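Local atomic coordinates of sensor protein (Bacillus halodurans, PDB entry 3O5Y), a protein that probably acts as a two-component sensor histidine kinase, passing phosphate from ATP to a protein histidine, and is represented here by its GAF domain. Residues Asp15-Leu20 / Ala128-Leu133; Val21-Ile26 / Leu112-Lys117; Ala65-Gln70 / Asn106-Val111; Thr71-Leu76 / Leu94-Val99; Ile100-Lys105 / His136-Ile141. One frame throughout, in Å; residues are numbered along the deposited sequence.

Interaction 1 of 5, residues Asp15-Leu20 / Ala128-Leu133; sequences DKLKLL and AFLEQL
Leu20 meets the ring of Phe129 at about a right angle, and its atoms close on the ring in turn. CB of Leu20 already lies 4.2 Å from CE1 of Phe129. The next atom, CG, is anti to the carbonyl carbon and beside the backbone N (chi1 -70°). At the tip, CD1 of Leu20 lies 3.5 Å from CZ of Phe129, in an oblique approach. CG of Phe129 stands anti to the backbone N. The axes of segments 15-20 and 128-133 come within 12.5 Å and run antiparallel; they belong to helices 6-20 and 124-142, the paired terminal helices on one side of the GAF sheet. At that spacing long apolar side chains are needed to bridge the gap, and leucine and phenylalanine suit it. Deeper in, CD2 of Leu17 lies 3.6 Å from CD2 of Leu130. The same methyl stands at the edge of the Phe129 ring, near its plane. Leu133 CD1 is a looser neighbour of it. Leu130 also rests on Leu98 and Ile100 of the sheet, and Leu17 on Phe23. Toward the surface, Lys16 brings NZ to 4.4 Å from CD2 of Leu133, a lysine whose charged end can stay near solvent.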
# COMPACT_ATOMS: atom_id res chain seq x y z
N ASP A 15 -11.45 7.56 -1.53
CA ASP A 15 -12.21 8.81 -1.49
C ASP A 15 -12.08 9.55 -0.17
O ASP A 15 -12.13 10.77 -0.14
CB ASP A 15 -13.71 8.59 -1.78
CG ASP A 15 -13.99 8.14 -3.21
OD1 ASP A 15 -13.25 8.53 -4.13
OD2 ASP A 15 -14.97 7.38 -3.40
N LYS A 16 -11.95 8.83 0.93
CA LYS A 16 -11.80 9.49 2.21
C LYS A 16 -10.39 10.05 2.35
O LYS A 16 -10.20 11.18 2.84
CB LYS A 16 -12.10 8.55 3.37
CG LYS A 16 -13.53 8.05 3.45
CD LYS A 16 -13.47 6.63 4.00
CE LYS A 16 -14.75 6.14 4.64
NZ LYS A 16 -14.45 4.99 5.55
N LEU A 17 -9.41 9.28 1.89
CA LEU A 17 -8.01 9.67 2.01
C LEU A 17 -7.71 10.95 1.26
O LEU A 17 -7.00 11.82 1.76
CB LEU A 17 -7.05 8.55 1.59
CG LEU A 17 -6.99 7.35 2.55
CD1 LEU A 17 -5.91 6.41 2.11
CD2 LEU A 17 -6.76 7.80 3.99
N LYS A 18 -8.28 11.08 0.06
CA LYS A 18 -8.19 12.32 -0.69
C LYS A 18 -8.47 13.58 0.14
O LYS A 18 -7.87 14.63 -0.10
CB LYS A 18 -9.15 12.25 -1.88
CG LYS A 18 -8.66 11.37 -3.01
CD LYS A 18 -9.81 10.89 -3.89
CE LYS A 18 -9.96 11.74 -5.16
NZ LYS A 18 -10.68 10.99 -6.25
N LEU A 19 -9.35 13.47 1.13
CA LEU A 19 -9.83 14.63 1.87
C LEU A 19 -9.15 14.82 3.20
O LEU A 19 -9.31 15.87 3.83
CB LEU A 19 -11.35 14.49 2.11
CG LEU A 19 -12.20 14.42 0.83
CD1 LEU A 19 -13.57 13.88 1.09
CD2 LEU A 19 -12.26 15.77 0.11
N LEU A 20 -8.39 13.81 3.62
CA LEU A 20 -7.89 13.75 4.99
C LEU A 20 -6.37 13.71 5.10
O LEU A 20 -5.80 14.14 6.12
CB LEU A 20 -8.49 12.54 5.68
CG LEU A 20 -9.99 12.70 5.95
CD1 LEU A 20 -10.60 11.38 6.41
CD2 LEU A 20 -10.23 13.79 6.98
N ALA A 128 -1.15 7.51 12.84
CA ALA A 128 -2.14 6.94 13.77
C ALA A 128 -3.49 6.79 13.08
O ALA A 128 -4.12 5.73 13.17
CB ALA A 128 -2.29 7.78 15.03
N PHE A 129 -3.88 7.83 12.35
CA PHE A 129 -5.15 7.81 11.63
C PHE A 129 -5.18 6.70 10.57
O PHE A 129 -6.11 5.93 10.53
CB PHE A 129 -5.46 9.18 11.02
CG PHE A 129 -6.69 9.19 10.18
CD1 PHE A 129 -6.60 9.18 8.79
CD2 PHE A 129 -7.97 9.21 10.78
CE1 PHE A 129 -7.73 9.18 8.00
CE2 PHE A 129 -9.13 9.21 10.00
CZ PHE A 129 -9.02 9.19 8.61
N LEU A 130 -4.16 6.62 9.73
CA LEU A 130 -4.06 5.55 8.73
C LEU A 130 -4.11 4.14 9.30
O LEU A 130 -4.76 3.27 8.71
CB LEU A 130 -2.79 5.70 7.90
CG LEU A 130 -2.85 6.83 6.88
CD1 LEU A 130 -1.48 7.04 6.28
CD2 LEU A 130 -3.89 6.55 5.78
N GLU A 131 -3.42 3.92 10.41
CA GLU A 131 -3.33 2.59 11.02
C GLU A 131 -4.71 2.11 11.50
O GLU A 131 -5.09 0.95 11.31
CB GLU A 131 -2.31 2.55 12.17
N GLN A 132 -5.46 3.03 12.11
CA GLN A 132 -6.77 2.74 12.62
C GLN A 132 -7.70 2.47 11.42
O GLN A 132 -8.42 1.47 11.39
CB GLN A 132 -7.24 3.86 13.56
CG GLN A 132 -8.72 4.26 13.51
CD GLN A 132 -8.98 5.38 12.51
OE1 GLN A 132 -8.25 6.37 12.46
NE2 GLN A 132 -10.00 5.21 11.68
N LEU A 133 -7.60 3.33 10.41
CA LEU A 133 -8.40 3.20 9.20
C LEU A 133 -8.12 1.88 8.46
O LEU A 133 -9.06 1.22 8.02
CB LEU A 133 -8.16 4.41 8.31
CG LEU A 133 -9.12 5.01 7.27
CD1 LEU A 133 -8.82 4.44 5.91
CD2 LEU A 133 -10.62 4.88 7.61

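Interaction 2 of 5, residues Val21-Ile26 / Leu112-Lys117; sequences VHFDRI and LSIGRK. With ACT (acetate ion), chain C.
Ile26 and Ile114 lie side by side, and the CD1 methyl of Ile26 fits against both the Ile114 side chain, 3.9 Å from CG1 of Ile114, and one face of the Phe23 ring. CG2 of Ile114 lies 3.5 Å from Phe23 CB, while CG2 of Ile26 sits against Leu112 CD1. Asp24 and Arg25 both face Gly115 across the antiparallel strands, a classic beta bulge at the start of strand 25-32. Asp24 N bonds Gly115 O at 3.0 Å, and Arg25 N adds a weak bond. Asp24 OD1 takes the Lys117 N-H at 2.6 Å. NH1 of Arg25 donates to acetate OXT at 3.2 Å and to a water that also bonds Ser113 O; NH2 goes to Ser46 O. Arg116 grips His22 O with NE and NH2 in its guanidinium plane, His22 ND1 lies over one face, and NH1 goes to Ile120 O. An alanine in place of Arg116 would probably leave both carbonyls without these donors and the imidazole without its flat support.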
# COMPACT_ATOMS: atom_id res chain seq x y z
N VAL A 21 -5.72 13.18 4.06
CA VAL A 21 -4.31 12.85 4.14
C VAL A 21 -3.63 13.23 2.85
O VAL A 21 -4.11 12.91 1.77
CB VAL A 21 -4.15 11.34 4.45
CG1 VAL A 21 -2.76 10.89 4.18
CG2 VAL A 21 -4.49 11.07 5.92
N HIS A 22 -2.52 13.94 2.96
CA HIS A 22 -1.71 14.31 1.79
C HIS A 22 -1.01 13.10 1.15
O HIS A 22 -0.25 12.40 1.80
CB HIS A 22 -0.68 15.37 2.19
CG HIS A 22 0.36 15.64 1.14
ND1 HIS A 22 1.68 15.91 1.44
CD2 HIS A 22 0.27 15.67 -0.22
CE1 HIS A 22 2.36 16.09 0.32
NE2 HIS A 22 1.53 15.95 -0.70
N PHE A 23 -1.27 12.86 -0.13
CA PHE A 23 -0.61 11.79 -0.86
C PHE A 23 -0.88 11.99 -2.34
O PHE A 23 -1.84 12.67 -2.71
CB PHE A 23 -1.11 10.42 -0.44
CG PHE A 23 -2.52 10.11 -0.90
CD1 PHE A 23 -3.61 10.57 -0.18
CD2 PHE A 23 -2.74 9.38 -2.06
CE1 PHE A 23 -4.91 10.30 -0.60
CE2 PHE A 23 -4.04 9.11 -2.50
CZ PHE A 23 -5.13 9.57 -1.76
N ASP A 24 -0.07 11.36 -3.18
CA ASP A 24 -0.20 11.52 -4.60
C ASP A 24 -0.63 10.22 -5.27
O ASP A 24 -1.32 10.25 -6.29
CB ASP A 24 1.12 12.02 -5.19
CG ASP A 24 1.58 13.33 -4.55
OD1 ASP A 24 2.65 13.34 -3.91
OD2 ASP A 24 0.86 14.35 -4.66
N ARG A 25 -0.25 9.08 -4.68
CA ARG A 25 -0.49 7.80 -5.33
C ARG A 25 -0.73 6.75 -4.29
O ARG A 25 -0.04 6.73 -3.28
CB ARG A 25 0.73 7.43 -6.16
CG ARG A 25 0.49 6.40 -7.25
CD ARG A 25 0.84 5.03 -6.78
NE ARG A 25 0.71 4.03 -7.82
CZ ARG A 25 1.16 2.79 -7.70
NH1 ARG A 25 1.77 2.42 -6.57
NH2 ARG A 25 0.99 1.92 -8.69
N ILE A 26 -1.70 5.88 -4.51
CA ILE A 26 -1.95 4.77 -3.61
C ILE A 26 -2.13 3.52 -4.43
O ILE A 26 -2.74 3.57 -5.50
CB ILE A 26 -3.25 4.95 -2.77
CG1 ILE A 26 -3.16 6.20 -1.92
CG2 ILE A 26 -3.48 3.76 -1.83
CD1 ILE A 26 -3.75 6.07 -0.53
N LEU A 112 -1.16 -1.85 1.84
CA LEU A 112 -1.46 -0.50 1.34
C LEU A 112 -0.15 0.26 1.14
O LEU A 112 0.67 0.36 2.06
CB LEU A 112 -2.38 0.25 2.29
CG LEU A 112 -2.96 1.58 1.80
CD1 LEU A 112 -4.00 1.31 0.73
CD2 LEU A 112 -3.61 2.33 2.93
N SER A 113 0.03 0.81 -0.05
CA SER A 113 1.25 1.49 -0.43
C SER A 113 0.94 2.95 -0.73
O SER A 113 0.19 3.23 -1.67
CB SER A 113 1.84 0.83 -1.67
OG SER A 113 3.10 1.37 -1.96
N ILE A 114 1.48 3.88 0.05
CA ILE A 114 1.10 5.28 -0.14
C ILE A 114 2.33 6.09 -0.51
O ILE A 114 3.33 6.10 0.22
CB ILE A 114 0.41 5.89 1.11
CG1 ILE A 114 -0.71 4.97 1.61
CG2 ILE A 114 -0.15 7.28 0.79
CD1 ILE A 114 -1.53 5.57 2.70
N GLY A 115 2.25 6.74 -1.67
CA GLY A 115 3.37 7.42 -2.27
C GLY A 115 3.22 8.92 -2.21
O GLY A 115 2.09 9.45 -2.27
N ARG A 116 4.34 9.61 -2.06
CA ARG A 116 4.35 11.07 -2.22
C ARG A 116 5.42 11.45 -3.22
O ARG A 116 6.51 10.85 -3.25
CB ARG A 116 4.61 11.79 -0.89
CG ARG A 116 3.47 11.71 0.09
CD ARG A 116 3.84 12.27 1.44
NE ARG A 116 2.64 12.52 2.25
CZ ARG A 116 2.65 12.89 3.52
NH1 ARG A 116 3.82 13.06 4.15
NH2 ARG A 116 1.50 13.09 4.17
N LYS A 117 5.10 12.44 -4.05
CA LYS A 117 6.04 12.97 -5.05
C LYS A 117 7.08 13.88 -4.39
O LYS A 117 8.22 13.92 -4.83
CB LYS A 117 5.32 13.68 -6.20
CG LYS A 117 4.41 12.71 -6.93
CD LYS A 117 3.69 13.30 -8.15
CE LYS A 117 2.94 12.15 -8.89
NZ LYS A 117 2.54 12.51 -10.30
C ACT C . 3.08 -0.81 -7.14
O ACT C . 4.20 -1.41 -7.23
OXT ACT C . 2.63 -0.56 -5.98
CH3 ACT C . 2.34 -0.43 -8.38
O HOH W 1 2.02 3.85 -4.00

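Interaction 3 of 5, residues Ala65-Gln70 / Asn106-Val111; sequences ALDQRQ and NKRVGV
The guanidinium of Arg108 has Leu66 CB over one face and Asp67 OD1 at its edge, near its plane. NH1 of Arg108 forms a salt bridge with that oxygen at 2.7 Å, though its hydrogen bond is weak, bent to 123°. In this GAF domain the contact joins the end of helix 61-68 to strand 108-116. The Arg69 guanidinium, turned only 10° from that of Arg108, comes to it obliquely, with NH2 of Arg69 3.9 Å from NE of Arg108. These like charges would probably repel, and the Asp67 carboxylate is likely to ease it. An arginine suits the site because its chain, bent at chi2 and chi3, spans Leu66 and still delivers a charge to Asp67. An alanine in place of Arg108 would probably leave Asp67 without its charge partner here and uncover Leu66 CB. Farther along the strand, Val109 and Gly110 share Ile102 as their partner in a classic beta bulge. Leu66 packs its CG against CG2 of Val111 at 3.6 Å, and its CD2 lies 3.4 Å from Gly110 O.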
# COMPACT_ATOMS: atom_id res chain seq x y z
N ALA A 65 7.07 -5.77 4.93
CA ALA A 65 6.07 -5.20 5.83
C ALA A 65 5.12 -6.28 6.34
O ALA A 65 4.79 -6.30 7.52
CB ALA A 65 5.29 -4.11 5.11
N LEU A 66 4.69 -7.16 5.45
CA LEU A 66 3.84 -8.27 5.81
C LEU A 66 4.53 -9.25 6.75
O LEU A 66 3.91 -9.69 7.72
CB LEU A 66 3.35 -9.02 4.57
CG LEU A 66 2.15 -8.50 3.79
CD1 LEU A 66 1.98 -9.31 2.54
CD2 LEU A 66 0.87 -8.54 4.63
N ASP A 67 5.79 -9.60 6.47
CA ASP A 67 6.51 -10.56 7.31
C ASP A 67 6.77 -9.99 8.71
O ASP A 67 6.59 -10.68 9.70
CB ASP A 67 7.84 -11.02 6.67
CG ASP A 67 7.63 -11.89 5.42
OD1 ASP A 67 6.59 -12.58 5.29
OD2 ASP A 67 8.54 -11.90 4.54
N GLN A 68 7.18 -8.72 8.76
CA GLN A 68 7.52 -8.04 10.02
C GLN A 68 6.28 -7.62 10.80
O GLN A 68 6.36 -7.28 11.98
CB GLN A 68 8.35 -6.77 9.75
CG GLN A 68 9.82 -6.97 9.35
CD GLN A 68 10.52 -5.63 9.04
OE1 GLN A 68 11.17 -5.49 7.99
NE2 GLN A 68 10.39 -4.65 9.94
N ARG A 69 5.13 -7.60 10.13
CA ARG A 69 3.90 -7.08 10.72
C ARG A 69 4.07 -5.65 11.21
O ARG A 69 3.56 -5.25 12.26
CB ARG A 69 3.39 -8.01 11.83
CG ARG A 69 2.49 -9.12 11.32
CD ARG A 69 2.18 -10.13 12.42
NE ARG A 69 0.86 -10.72 12.26
CZ ARG A 69 0.56 -11.72 11.43
NH1 ARG A 69 -0.70 -12.18 11.38
NH2 ARG A 69 1.49 -12.25 10.64
N GLN A 70 4.79 -4.86 10.41
CA GLN A 70 5.13 -3.49 10.77
C GLN A 70 4.96 -2.53 9.59
O GLN A 70 5.13 -2.91 8.43
CB GLN A 70 6.58 -3.45 11.29
CG GLN A 70 6.84 -2.34 12.28
CD GLN A 70 8.33 -2.14 12.56
OE1 GLN A 70 8.88 -1.04 12.37
NE2 GLN A 70 8.99 -3.21 13.01
N ASN A 106 -7.26 -12.73 12.24
CA ASN A 106 -7.03 -14.10 11.76
C ASN A 106 -5.86 -14.24 10.81
O ASN A 106 -5.09 -15.19 10.94
CB ASN A 106 -8.25 -14.63 11.01
CG ASN A 106 -9.44 -14.84 11.91
OD1 ASN A 106 -9.33 -15.43 12.99
ND2 ASN A 106 -10.59 -14.35 11.46
N LYS A 107 -5.74 -13.32 9.85
CA LYS A 107 -4.77 -13.48 8.75
C LYS A 107 -4.25 -12.16 8.18
O LYS A 107 -4.79 -11.08 8.45
CB LYS A 107 -5.40 -14.30 7.62
CG LYS A 107 -6.56 -13.55 6.94
CD LYS A 107 -7.15 -14.35 5.78
CE LYS A 107 -8.34 -13.60 5.18
NZ LYS A 107 -8.47 -13.94 3.73
N ARG A 108 -3.19 -12.26 7.39
CA ARG A 108 -2.73 -11.16 6.55
C ARG A 108 -3.68 -11.08 5.40
O ARG A 108 -4.10 -12.09 4.85
CB ARG A 108 -1.35 -11.44 6.01
CG ARG A 108 -0.32 -11.70 7.05
CD ARG A 108 0.49 -12.88 6.61
NE ARG A 108 1.91 -12.61 6.76
CZ ARG A 108 2.86 -13.26 6.10
NH1 ARG A 108 4.13 -12.94 6.30
NH2 ARG A 108 2.52 -14.23 5.24
N VAL A 109 -4.00 -9.85 5.02
CA VAL A 109 -5.04 -9.57 4.05
C VAL A 109 -4.44 -8.91 2.81
O VAL A 109 -4.87 -9.18 1.68
CB VAL A 109 -6.13 -8.67 4.70
CG1 VAL A 109 -6.94 -7.91 3.66
CG2 VAL A 109 -7.03 -9.50 5.56
N GLY A 110 -3.45 -8.05 3.00
CA GLY A 110 -2.88 -7.34 1.86
C GLY A 110 -1.92 -6.26 2.27
O GLY A 110 -1.37 -6.29 3.38
N VAL A 111 -1.68 -5.31 1.37
CA VAL A 111 -0.75 -4.22 1.62
C VAL A 111 -1.34 -2.94 1.08
O VAL A 111 -1.99 -2.94 0.02
CB VAL A 111 0.65 -4.51 1.00
CG1 VAL A 111 1.54 -3.25 0.96
CG2 VAL A 111 1.35 -5.62 1.76

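Interaction 4 of 5, residues Thr71-Leu76 / Leu94-Val99; sequences TIFRSL and LKSILV
Leu76 N donates to Lys95 O at 2.8 Å, the shortest polar bond between the two segments and the last rung at this end. The N-H points almost straight at the oxygen, yet the donor stands well above the carbonyl plane, just past the end of strand 72-75 and just before the start of strand 96-103. Before it the ladder is regular and antiparallel. Ile72 pairs with Val99, and Arg74 with Ile97, each pair through two N-H...O=C bonds. Arg74 N lies 2.9 Å from Ile97 O, which also draws in the CA-H of Phe73. Between the hydrogen-bonded pairs, Phe73 faces Leu98. CG of Phe73 stands anti to the backbone N (chi1 172°). CE1 of Phe73 is 3.1 Å from Ser96 OG, which lies near the ring plane; a small serine suits a place at the ring's edge. Thr71 CG2 packs on Leu98 CD1 at 3.5 Å. At the other end Leu76 tucks CD2 against Leu94 O at 3.2 Å, while its CD1 meets CG2 of Ile97. Strand 72-75 is an outermost strand of the sheet within the chain. Helix 61-68 covers the side of Ile72, Ile97 and Val99, and helix 124-142 reaches Leu98 on the other, while strand 96-103 is held on its far edge by strand 108-116, with Lys95 and Ser96 forming a classic bulge opposite Arg116.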
# COMPACT_ATOMS: atom_id res chain seq x y z
N THR A 71 4.60 -1.29 9.90
CA THR A 71 4.57 -0.26 8.89
C THR A 71 5.99 0.16 8.54
O THR A 71 6.80 0.46 9.42
CB THR A 71 3.75 0.95 9.37
OG1 THR A 71 2.38 0.56 9.48
CG2 THR A 71 3.85 2.10 8.40
N ILE A 72 6.29 0.19 7.24
CA ILE A 72 7.62 0.55 6.80
C ILE A 72 7.60 1.84 5.99
O ILE A 72 6.79 1.99 5.09
CB ILE A 72 8.28 -0.56 5.97
CG1 ILE A 72 8.51 -1.79 6.85
CG2 ILE A 72 9.60 -0.05 5.37
CD1 ILE A 72 9.10 -3.00 6.13
N PHE A 73 8.50 2.75 6.32
CA PHE A 73 8.70 3.92 5.51
C PHE A 73 10.04 3.86 4.77
O PHE A 73 11.07 3.56 5.36
CB PHE A 73 8.65 5.17 6.37
CG PHE A 73 9.03 6.40 5.61
CD1 PHE A 73 8.11 7.02 4.77
CD2 PHE A 73 10.34 6.91 5.70
CE1 PHE A 73 8.46 8.16 4.06
CE2 PHE A 73 10.70 8.05 4.99
CZ PHE A 73 9.77 8.68 4.17
N ARG A 74 10.01 4.21 3.49
CA ARG A 74 11.24 4.25 2.72
C ARG A 74 11.29 5.44 1.79
O ARG A 74 10.38 5.69 1.01
CB ARG A 74 11.43 2.95 1.92
CG ARG A 74 12.84 2.42 2.01
CD ARG A 74 13.09 1.51 3.25
NE ARG A 74 13.62 0.24 2.77
CZ ARG A 74 13.63 -0.90 3.45
NH1 ARG A 74 14.12 -2.00 2.87
NH2 ARG A 74 13.16 -0.95 4.69
N SER A 75 12.37 6.18 1.93
CA SER A 75 12.76 7.21 0.98
C SER A 75 13.22 6.53 -0.32
O SER A 75 13.94 5.54 -0.29
CB SER A 75 13.92 8.01 1.60
OG SER A 75 13.96 9.33 1.10
N LEU A 76 12.77 7.05 -1.46
CA LEU A 76 13.09 6.44 -2.74
C LEU A 76 14.35 7.06 -3.37
O LEU A 76 14.70 6.77 -4.52
CB LEU A 76 11.90 6.56 -3.70
CG LEU A 76 10.95 5.39 -4.02
CD1 LEU A 76 10.77 4.44 -2.88
CD2 LEU A 76 9.61 5.93 -4.47
N LEU A 94 7.56 9.14 -7.77
CA LEU A 94 7.40 9.14 -6.34
C LEU A 94 8.77 9.22 -5.69
O LEU A 94 9.73 8.67 -6.21
CB LEU A 94 6.65 7.89 -5.88
CG LEU A 94 5.25 7.73 -6.45
CD1 LEU A 94 4.66 6.35 -6.09
CD2 LEU A 94 4.34 8.88 -5.99
N LYS A 95 8.85 9.90 -4.55
CA LYS A 95 10.13 10.07 -3.86
C LYS A 95 10.14 9.40 -2.49
O LYS A 95 11.17 9.35 -1.81
CB LYS A 95 10.48 11.56 -3.75
CG LYS A 95 10.93 12.17 -5.08
CD LYS A 95 11.67 13.51 -4.89
CE LYS A 95 12.31 13.99 -6.21
NZ LYS A 95 13.25 12.98 -6.81
N SER A 96 8.99 8.84 -2.11
CA SER A 96 8.73 8.42 -0.75
C SER A 96 7.62 7.38 -0.78
O SER A 96 6.66 7.55 -1.50
CB SER A 96 8.29 9.64 0.05
OG SER A 96 7.73 9.29 1.29
N ILE A 97 7.76 6.31 -0.01
CA ILE A 97 6.71 5.30 0.06
C ILE A 97 6.44 4.88 1.51
O ILE A 97 7.37 4.65 2.29
CB ILE A 97 6.98 4.09 -0.92
CG1 ILE A 97 5.69 3.32 -1.21
CG2 ILE A 97 8.10 3.17 -0.44
CD1 ILE A 97 4.78 4.00 -2.25
N LEU A 98 5.15 4.84 1.86
CA LEU A 98 4.70 4.31 3.14
C LEU A 98 3.91 3.03 2.86
O LEU A 98 2.99 3.02 2.06
CB LEU A 98 3.81 5.33 3.85
CG LEU A 98 3.26 4.89 5.22
CD1 LEU A 98 4.43 4.74 6.20
CD2 LEU A 98 2.21 5.85 5.75
N VAL A 99 4.32 1.94 3.50
CA VAL A 99 3.82 0.62 3.20
C VAL A 99 3.15 0.10 4.48
O VAL A 99 3.80 -0.16 5.49
CB VAL A 99 4.98 -0.32 2.73
CG1 VAL A 99 4.44 -1.67 2.32
CG2 VAL A 99 5.75 0.31 1.56

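Interaction 5 of 5, residues Ile100-Lys105 / His136-Ile141; sequences IPIYSK and HLAVSI
Ile102 and Ala138 make the closest apolar contact between strand 100-103 and helix 136-141. The CG2 methyl of Ile102 lies 3.4 Å from CB of Ala138 and 3.7 Å from its CA. With CG1 of Ile102 anti to the carbonyl carbon (chi1 -57°), CG2 stands anti to the backbone N. CD1 of Ile102 is 4.2 Å from CD1 of Leu137. A beta-branched isoleucine suits the strand, since its two branches meet Ala138 and Leu137 separately. Alanine suits the helix, its small methyl letting the strand come within 7.2 Å, axis to axis, with the two crossing at -44°.

A second kind of contact sets a methyl against a carbonyl: Ala138 CB lies 3.3 Å from Tyr103 O. Ser104 CB is 4.3 Å from Ala138 CB.

Polar bonds run along the contact, not across it. Ser140 OG donates to His136 O at 3.2 Å, from above the carbonyl plane, and that oxygen also takes the Ser140 N-H of the helix. Ser104 OG bonds Glu142 OE2, Asn106 N and Lys107 N. Helix 124-142 covers the Ile102 side of the GAF sheet, as the C-terminal helix does in this fold. With no hydrogen bond between strand and helix here, the seat of one on the other rests on shape and apolar surface, while the Ser104 hydrogen bonds to Glu142, Asn106 and Lys107 would probably steady the turn.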
# COMPACT_ATOMS: atom_id res chain seq x y z
N ILE A 100 1.84 0.01 4.45
CA ILE A 100 1.10 -0.48 5.58
C ILE A 100 0.59 -1.88 5.27
O ILE A 100 -0.23 -2.03 4.38
CB ILE A 100 -0.13 0.42 5.85
CG1 ILE A 100 0.33 1.87 6.07
CG2 ILE A 100 -0.95 -0.14 7.06
CD1 ILE A 100 -0.80 2.85 6.40
N PRO A 101 1.08 -2.89 6.01
CA PRO A 101 0.55 -4.24 5.83
C PRO A 101 -0.87 -4.30 6.40
O PRO A 101 -1.13 -3.77 7.47
CB PRO A 101 1.49 -5.11 6.67
CG PRO A 101 1.95 -4.19 7.79
CD PRO A 101 1.97 -2.79 7.18
N ILE A 102 -1.79 -4.91 5.66
CA ILE A 102 -3.17 -4.99 6.13
C ILE A 102 -3.41 -6.36 6.72
O ILE A 102 -3.33 -7.36 6.01
CB ILE A 102 -4.13 -4.74 4.99
CG1 ILE A 102 -3.84 -3.37 4.37
CG2 ILE A 102 -5.55 -4.77 5.50
CD1 ILE A 102 -4.21 -3.34 2.91
N TYR A 103 -3.65 -6.43 8.02
CA TYR A 103 -4.02 -7.70 8.63
C TYR A 103 -5.17 -7.66 9.60
O TYR A 103 -5.39 -6.67 10.28
CB TYR A 103 -2.82 -8.48 9.20
CG TYR A 103 -1.97 -7.81 10.26
CD1 TYR A 103 -1.84 -8.38 11.53
CD2 TYR A 103 -1.22 -6.67 9.97
CE1 TYR A 103 -1.01 -7.79 12.53
CE2 TYR A 103 -0.40 -6.06 10.96
CZ TYR A 103 -0.30 -6.63 12.23
OH TYR A 103 0.50 -6.04 13.19
N SER A 104 -5.90 -8.77 9.66
CA SER A 104 -7.00 -8.92 10.60
C SER A 104 -6.55 -9.77 11.77
O SER A 104 -5.39 -10.19 11.84
CB SER A 104 -8.14 -9.63 9.91
OG SER A 104 -7.83 -11.00 9.86
N LYS A 105 -7.47 -10.03 12.69
CA LYS A 105 -7.17 -10.88 13.84
C LYS A 105 -6.79 -12.30 13.42
O LYS A 105 -6.10 -13.00 14.14
CB LYS A 105 -8.37 -10.91 14.78
CG LYS A 105 -9.59 -11.52 14.15
CD LYS A 105 -10.70 -11.69 15.13
CE LYS A 105 -11.74 -12.64 14.56
NZ LYS A 105 -12.74 -12.84 15.58
N HIS A 136 -9.54 -1.28 10.35
CA HIS A 136 -10.96 -1.52 10.04
C HIS A 136 -11.09 -2.08 8.63
O HIS A 136 -11.96 -2.91 8.35
CB HIS A 136 -11.79 -0.25 10.19
CG HIS A 136 -12.04 0.15 11.61
ND1 HIS A 136 -12.89 -0.54 12.44
CD2 HIS A 136 -11.56 1.19 12.34
CE1 HIS A 136 -12.91 0.04 13.63
NE2 HIS A 136 -12.10 1.09 13.59
N LEU A 137 -10.21 -1.65 7.74
CA LEU A 137 -10.26 -2.07 6.35
C LEU A 137 -10.05 -3.58 6.26
O LEU A 137 -10.72 -4.25 5.48
CB LEU A 137 -9.18 -1.33 5.55
CG LEU A 137 -9.22 -1.02 4.05
CD1 LEU A 137 -8.07 -1.66 3.31
CD2 LEU A 137 -10.58 -1.31 3.40
N ALA A 138 -9.14 -4.10 7.07
CA ALA A 138 -8.84 -5.53 7.09
C ALA A 138 -10.05 -6.36 7.51
O ALA A 138 -10.28 -7.44 6.95
CB ALA A 138 -7.68 -5.82 8.00
N VAL A 139 -10.81 -5.87 8.49
CA VAL A 139 -12.03 -6.55 8.92
C VAL A 139 -13.07 -6.57 7.78
O VAL A 139 -13.64 -7.63 7.46
CB VAL A 139 -12.65 -5.91 10.18
CG1 VAL A 139 -13.97 -6.62 10.53
CG2 VAL A 139 -11.67 -5.93 11.35
N SER A 140 -13.28 -5.41 7.16
CA SER A 140 -14.23 -5.23 6.07
C SER A 140 -13.91 -6.10 4.87
O SER A 140 -14.82 -6.63 4.23
CB SER A 140 -14.25 -3.75 5.64
OG SER A 140 -14.70 -2.90 6.70
N ILE A 141 -12.63 -6.24 4.54
CA ILE A 141 -12.22 -7.05 3.40
C ILE A 141 -12.44 -8.52 3.70
O ILE A 141 -12.90 -9.28 2.85
CB ILE A 141 -10.75 -6.78 2.99
CG1 ILE A 141 -10.61 -5.39 2.38
CG2 ILE A 141 -10.24 -7.83 2.00
CD1 ILE A 141 -9.18 -4.98 2.12

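Overall arrangement
All five contacts belong to one GAF domain, built around a single antiparallel sheet. Interactions 2 and 4 hold the sheet itself: interaction 4 is a backbone ladder, and interaction 2 adds side-chain bonds to the backbone ones. Their strands 108-116 and 96-103 are neighbours, probably linked by a bond from Ile114 N to Leu98 O. Interactions 1 and 5 both use helix 124-142: the former is a partly buried helix pair, the latter a buried strand-to-helix seat, and both are apolar without cross-bonds. Leu130 links interaction 1 to interactions 2, 4 and 5 by packing. Interaction 3 sits on the other side of the sheet, about 19 Å from interaction 1 between centres, and differs by a salt bridge at its exposed rim over a leucine-valine base.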